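Local atomic coordinates of alpha-galactosidase 1 (Saccharomyces cerevisiae, PDB entry 3LRK), a protein that hydrolyses terminal, non-reducing alpha-D-galactose residues from alpha-galactosides such as galactose oligosaccharides, galactomannans and galactolipids. Residues 264-269 with 274-279; 73-78 with 110-115. The protein carries 1 engineered substitution. All blocks are in the same frame, centred on the assembly; numbering follows the deposited sequence.

Interaction 1: 264-269 with 274-279; sequences LEVGVG and DEEKAH. With NAG (2-acetamido-2-deoxy-beta-D-glucopyranose), chain B.
His279 and Glu276, one turn apart on helix 273-285, hold the type II beta turn Glu265-Val268 in the barrel loop that leads from strand 258-260 into that helix. Each accepts a backbone N-H of the loop. Glu265 N meets His279 NE2 at 3.0 Å, nearly straight at 176° and in the ring plane; with NE2 accepting, the ring proton of a neutral histidine would sit on ND1. Gly267 N reaches Glu276 OE2 at 3.0 Å from well above the carboxylate plane. That carboxylate is fixed further by a salt bridge from OE2 to Lys300 and by a hydrogen bond between OE1 and Ser303.

Apolar contacts fill in between these bonds. Leu264 CD2 lies over one face of the His279 ring, 4.0 Å from its centroid, in a CH-pi contact. Val266 straddles the two helix residues: CG1, anti to the backbone N (chi1 178°), touches Glu276 OE1 at 3.4 Å, while CG2 lies 4.0 Å from His279 CD2.

A water lies between Val268 O (2.6 Å) and Glu276 OE2 (2.5 Å), with more acceptors around it than it has protons, so not every short approach need be a full bond. Just past the turn, Gly269 O accepts the acetamido N2-H of an N-acetylglucosamine at 2.8 Å.

Interaction 2: 73-78 with 110-115; sequences DCWSSG and FGMYSS
Asp73 lies against the Tyr113 ring just beyond the carboxyl end of a TIM-barrel strand, 68-70, in the substrate-binding region. Placing CG anti to the backbone N (chi1 -152°) carries the aspartate chain across the Tyr113 ring at a slant. CB is 3.7 Å from Tyr113 CE1, and CG comes to 3.3 Å from the same carbon, the carboxylate and ring planes standing 37° apart. OD1 accepts Cys74 N-H at 2.7 Å and is also hydrogen-bonded to Thr120 OG1. OD2, 3.5 Å from Tyr113 OH, takes Ala122 N-H and is hydrogen-bonded to a bound glycerol; the phenol itself is hydrogen-bonded to the nucleophile Asp149. Asp73 N sits over one face of the Tyr113 ring.

Trp75 secures the other end of the contact. Its NE1 donates to Tyr113 O at 3.0 Å (158°), close to the indole plane. Met112, bent at chi3, sets its CE over the centre of the six-membered ring, 3.3 Å from the centroid, with SD behind it in a Met-aromatic contact; Ser76 CB lies near the rim of the opposite face.

Around this core, Cys74 is tied to Cys42 by a disulfide, Trp75 packs on strand 85-87, Met112 on Met96 of helix 96-105, and Tyr113 on Lys147 of the adjacent barrel strand 145-149.

How the interactions relate
Interactions 1 and 2 lie in the same TIM-barrel domain, with centres about 27 Å apart and nearest atoms about 15 Å apart, so they do not touch. Each lies toward a different catalytic residue, at very different range. Interaction 2 lies beside the nucleophile, the Tyr113 side chain being about 3 Å from that of Asp149, and supplies Asp73 to substrate binding. Interaction 1 is more remote: the Glu265 side chain is about 7 Å from that of the proton donor Asp209 and about 9 Å from that of substrate-binding Arg205. Its 264-269 loop also reaches a glycan, whose pocket includes Gly267, Gly269 and the glycosylated Asn270, so one short loop has a residue near the proton donor and others at a glycan.

Interaction 1: 264-269 with 274-279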
loop_
_atom_site.group_PDB
_atom_site.type_symbol
_atom_site.label_atom_id
_atom_site.label_comp_id
_atom_site.label_asym_id
_atom_site.label_seq_id
_atom_site.Cartn_x
_atom_site.Cartn_y
_atom_site.Cartn_z
ATOM N N LEU A 264 -26.872 7.097 -12.560
ATOM C CA LEU A 264 -26.685 7.423 -13.972
ATOM C C LEU A 264 -26.715 8.925 -14.215
ATOM O O LEU A 264 -27.556 9.639 -13.658
ATOM C CB LEU A 264 -27.771 6.730 -14.819
ATOM C CG LEU A 264 -27.658 5.202 -14.847
ATOM C CD1 LEU A 264 -28.993 4.499 -15.163
ATOM C CD2 LEU A 264 -26.534 4.756 -15.801
ATOM N N GLU A 265 -25.795 9.390 -15.053
ATOM C CA GLU A 265 -25.683 10.793 -15.402
ATOM C C GLU A 265 -26.382 11.074 -16.736
ATOM O O GLU A 265 -26.297 12.179 -17.271
ATOM C CB GLU A 265 -24.214 11.214 -15.456
ATOM C CG GLU A 265 -23.482 11.089 -14.117
ATOM C CD GLU A 265 -23.682 12.286 -13.196
ATOM O OE1 GLU A 265 -24.567 13.138 -13.440
ATOM O OE2 GLU A 265 -22.944 12.375 -12.201
ATOM N N VAL A 266 -27.072 10.059 -17.257
ATOM C CA VAL A 266 -27.905 10.219 -18.443
ATOM C C VAL A 266 -28.919 11.332 -18.157
ATOM O O VAL A 266 -29.609 11.312 -17.139
ATOM C CB VAL A 266 -28.619 8.893 -18.831
ATOM C CG1 VAL A 266 -29.523 9.086 -20.054
ATOM C CG2 VAL A 266 -27.599 7.787 -19.104
ATOM N N GLY A 267 -28.968 12.321 -19.045
ATOM C CA GLY A 267 -29.863 13.463 -18.875
ATOM C C GLY A 267 -29.358 14.494 -17.884
ATOM O O GLY A 267 -30.096 15.412 -17.518
ATOM N N VAL A 268 -28.113 14.335 -17.434
ATOM C CA VAL A 268 -27.482 15.304 -16.532
ATOM C C VAL A 268 -26.280 15.939 -17.234
ATOM O O VAL A 268 -25.489 15.252 -17.883
ATOM C CB VAL A 268 -27.021 14.664 -15.184
ATOM C CG1 VAL A 268 -26.552 15.740 -14.191
ATOM C CG2 VAL A 268 -28.127 13.828 -14.557
ATOM N N GLY A 269 -26.142 17.250 -17.091
ATOM C CA GLY A 269 -25.021 17.966 -17.679
ATOM C C GLY A 269 -24.982 17.840 -19.190
ATOM O O GLY A 269 -26.029 17.836 -19.853
ATOM N N ASP A 274 -23.771 9.616 -27.715
ATOM C CA ASP A 274 -22.893 8.443 -27.668
ATOM C C ASP A 274 -22.377 8.157 -26.259
ATOM O O ASP A 274 -22.359 7.005 -25.836
ATOM C CB ASP A 274 -21.728 8.595 -28.640
ATOM C CG ASP A 274 -22.159 8.437 -30.076
ATOM O OD1 ASP A 274 -22.784 7.401 -30.396
ATOM O OD2 ASP A 274 -21.872 9.352 -30.874
ATOM N N GLU A 275 -21.964 9.212 -25.552
ATOM C CA GLU A 275 -21.471 9.101 -24.182
ATOM C C GLU A 275 -22.537 8.546 -23.237
ATOM O O GLU A 275 -22.233 7.702 -22.397
ATOM C CB GLU A 275 -20.942 10.453 -23.669
ATOM C CG GLU A 275 -19.585 10.843 -24.257
ATOM C CD GLU A 275 -19.097 12.231 -23.839
ATOM O OE1 GLU A 275 -19.917 13.105 -23.485
ATOM O OE2 GLU A 275 -17.873 12.457 -23.885
ATOM N N GLU A 276 -23.777 9.016 -23.385
ATOM C CA GLU A 276 -24.888 8.533 -22.576
ATOM C C GLU A 276 -25.244 7.074 -22.886
ATOM O O GLU A 276 -25.573 6.319 -21.976
ATOM C CB GLU A 276 -26.113 9.449 -22.708
ATOM C CG GLU A 276 -25.936 10.799 -22.002
ATOM C CD GLU A 276 -27.203 11.647 -21.957
ATOM O OE1 GLU A 276 -28.268 11.196 -22.428
ATOM O OE2 GLU A 276 -27.123 12.774 -21.431
ATOM N N LYS A 277 -25.145 6.670 -24.156
ATOM C CA LYS A 277 -25.414 5.273 -24.553
ATOM C C LYS A 277 -24.360 4.315 -23.994
ATOM O O LYS A 277 -24.692 3.230 -23.504
ATOM C CB LYS A 277 -25.456 5.120 -26.080
ATOM C CG LYS A 277 -26.670 5.755 -26.768
ATOM C CD LYS A 277 -26.966 5.081 -28.110
ATOM C CE LYS A 277 -25.897 5.375 -29.150
ATOM N NZ LYS A 277 -26.215 4.734 -30.452
ATOM N N ALA A 278 -23.094 4.720 -24.100
ATOM C CA ALA A 278 -21.961 3.969 -23.551
ATOM C C ALA A 278 -22.115 3.791 -22.041
ATOM O O ALA A 278 -21.966 2.688 -21.522
ATOM C CB ALA A 278 -20.656 4.681 -23.872
ATOM N N HIS A 279 -22.447 4.890 -21.362
ATOM C CA HIS A 279 -22.606 4.940 -19.909
ATOM C C HIS A 279 -23.763 4.041 -19.429
ATOM O O HIS A 279 -23.573 3.196 -18.546
ATOM C CB HIS A 279 -22.758 6.416 -19.500
ATOM C CG HIS A 279 -23.125 6.651 -18.065
ATOM N ND1 HIS A 279 -22.577 5.944 -17.014
ATOM C CD2 HIS A 279 -23.946 7.578 -17.508
ATOM C CE1 HIS A 279 -23.079 6.394 -15.877
ATOM N NE2 HIS A 279 -23.906 7.391 -16.148
HETATM C C1 NAG B . -26.106 21.098 -20.949
HETATM C C2 NAG B . -27.327 21.304 -20.028
HETATM C C3 NAG B . -28.537 22.041 -20.656
HETATM C C4 NAG B . -28.133 23.035 -21.758
HETATM C C5 NAG B . -27.045 22.422 -22.625
HETATM C C6 NAG B . -26.628 23.298 -23.800
HETATM C C7 NAG B . -28.530 19.845 -18.464
HETATM C C8 NAG B . -29.370 18.603 -18.455
HETATM N N2 NAG B . -27.738 20.004 -19.523
HETATM O O3 NAG B . -29.281 22.710 -19.637
HETATM O O4 NAG B . -29.243 23.375 -22.560
HETATM O O5 NAG B . -25.946 22.231 -21.766
HETATM O O6 NAG B . -25.746 22.561 -24.614
HETATM O O7 NAG B . -28.593 20.655 -17.534
HETATM O O HOH W 1 -26.054 14.753 -20.359
#

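Interaction 2: 73-78 with 110-115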
loop_
_atom_site.group_PDB
_atom_site.type_symbol
_atom_site.label_atom_id
_atom_site.label_comp_id
_atom_site.label_asym_id
_atom_site.label_seq_id
_atom_site.Cartn_x
_atom_site.Cartn_y
_atom_site.Cartn_z
ATOM N N ASP A 73 -30.100 13.091 1.029
ATOM C CA ASP A 73 -29.695 13.828 2.237
ATOM C C ASP A 73 -30.622 15.027 2.532
ATOM O O ASP A 73 -31.511 15.336 1.738
ATOM C CB ASP A 73 -28.248 14.314 2.030
ATOM C CG ASP A 73 -27.448 14.484 3.336
ATOM O OD1 ASP A 73 -28.012 14.584 4.454
ATOM O OD2 ASP A 73 -26.205 14.513 3.225
ATOM N N CYS A 74 -30.400 15.686 3.677
ATOM C CA CYS A 74 -31.027 16.984 4.035
ATOM C C CYS A 74 -32.528 16.951 4.326
ATOM O O CYS A 74 -33.243 17.947 4.107
ATOM C CB CYS A 74 -30.747 18.053 2.967
ATOM S SG CYS A 74 -29.210 17.847 2.066
ATOM N N TRP A 75 -33.009 15.825 4.842
ATOM C CA TRP A 75 -34.448 15.631 5.004
ATOM C C TRP A 75 -34.884 15.853 6.459
ATOM O O TRP A 75 -36.054 16.150 6.722
ATOM C CB TRP A 75 -34.853 14.233 4.492
ATOM C CG TRP A 75 -34.223 13.116 5.268
ATOM C CD1 TRP A 75 -33.081 12.424 4.942
ATOM C CD2 TRP A 75 -34.671 12.576 6.520
ATOM N NE1 TRP A 75 -32.804 11.482 5.910
ATOM C CE2 TRP A 75 -33.755 11.555 6.892
ATOM C CE3 TRP A 75 -35.761 12.844 7.363
ATOM C CZ2 TRP A 75 -33.897 10.810 8.065
ATOM C CZ3 TRP A 75 -35.898 12.104 8.534
ATOM C CH2 TRP A 75 -34.967 11.087 8.869
ATOM N N SER A 76 -33.937 15.702 7.392
ATOM C CA SER A 76 -34.208 15.783 8.829
ATOM C C SER A 76 -33.925 17.176 9.404
ATOM O O SER A 76 -33.255 18.001 8.778
ATOM C CB SER A 76 -33.365 14.754 9.593
ATOM O OG SER A 76 -31.983 14.922 9.311
ATOM N N SER A 77 -34.438 17.426 10.600
ATOM C CA SER A 77 -34.184 18.698 11.289
ATOM C C SER A 77 -33.432 18.522 12.615
ATOM O O SER A 77 -33.022 19.504 13.240
ATOM C CB SER A 77 -35.501 19.452 11.500
ATOM O OG SER A 77 -36.385 18.707 12.319
ATOM N N GLY A 78 -33.224 17.274 13.021
ATOM C CA GLY A 78 -32.592 16.962 14.310
ATOM C C GLY A 78 -33.134 15.682 14.921
ATOM O O GLY A 78 -33.633 14.799 14.201
ATOM N N PHE A 110 -40.231 3.091 -1.488
ATOM C CA PHE A 110 -39.703 4.329 -0.896
ATOM C C PHE A 110 -38.310 4.094 -0.302
ATOM O O PHE A 110 -38.127 3.207 0.535
ATOM C CB PHE A 110 -40.679 4.832 0.178
ATOM C CG PHE A 110 -40.272 6.139 0.845
ATOM C CD1 PHE A 110 -39.623 7.149 0.131
ATOM C CD2 PHE A 110 -40.585 6.364 2.180
ATOM C CE1 PHE A 110 -39.268 8.354 0.743
ATOM C CE2 PHE A 110 -40.237 7.575 2.806
ATOM C CZ PHE A 110 -39.579 8.565 2.075
ATOM N N GLY A 111 -37.342 4.881 -0.765
ATOM C CA GLY A 111 -35.984 4.852 -0.232
ATOM C C GLY A 111 -35.675 6.100 0.579
ATOM O O GLY A 111 -36.155 7.199 0.268
ATOM N N MET A 112 -34.889 5.919 1.636
ATOM C CA MET A 112 -34.412 7.028 2.469
ATOM C C MET A 112 -32.897 6.943 2.655
ATOM O O MET A 112 -32.258 6.021 2.152
ATOM C CB MET A 112 -35.160 7.086 3.810
ATOM C CG MET A 112 -36.510 7.807 3.685
ATOM S SD MET A 112 -37.308 8.268 5.223
ATOM C CE MET A 112 -36.328 9.687 5.695
ATOM N N TYR A 113 -32.335 7.915 3.364
ATOM C CA TYR A 113 -30.890 8.089 3.427
ATOM C C TYR A 113 -30.397 8.383 4.853
ATOM O O TYR A 113 -31.030 9.118 5.617
ATOM C CB TYR A 113 -30.472 9.205 2.453
ATOM C CG TYR A 113 -29.059 9.728 2.635
ATOM C CD1 TYR A 113 -28.780 10.699 3.598
ATOM C CD2 TYR A 113 -28.008 9.275 1.822
ATOM C CE1 TYR A 113 -27.491 11.179 3.783
ATOM C CE2 TYR A 113 -26.710 9.764 1.995
ATOM C CZ TYR A 113 -26.464 10.715 2.978
ATOM O OH TYR A 113 -25.184 11.216 3.178
ATOM N N SER A 114 -29.266 7.778 5.203
ATOM C CA SER A 114 -28.494 8.217 6.347
ATOM C C SER A 114 -27.005 8.007 6.083
ATOM O O SER A 114 -26.601 7.704 4.955
ATOM C CB SER A 114 -28.946 7.500 7.627
ATOM O OG SER A 114 -28.500 8.231 8.753
ATOM N N SER A 115 -26.193 8.212 7.115
ATOM C CA SER A 115 -24.752 7.974 7.025
ATOM C C SER A 115 -24.307 7.178 8.230
ATOM O O SER A 115 -24.802 7.397 9.335
ATOM C CB SER A 115 -23.979 9.303 6.970
ATOM O OG SER A 115 -22.588 9.095 6.776
#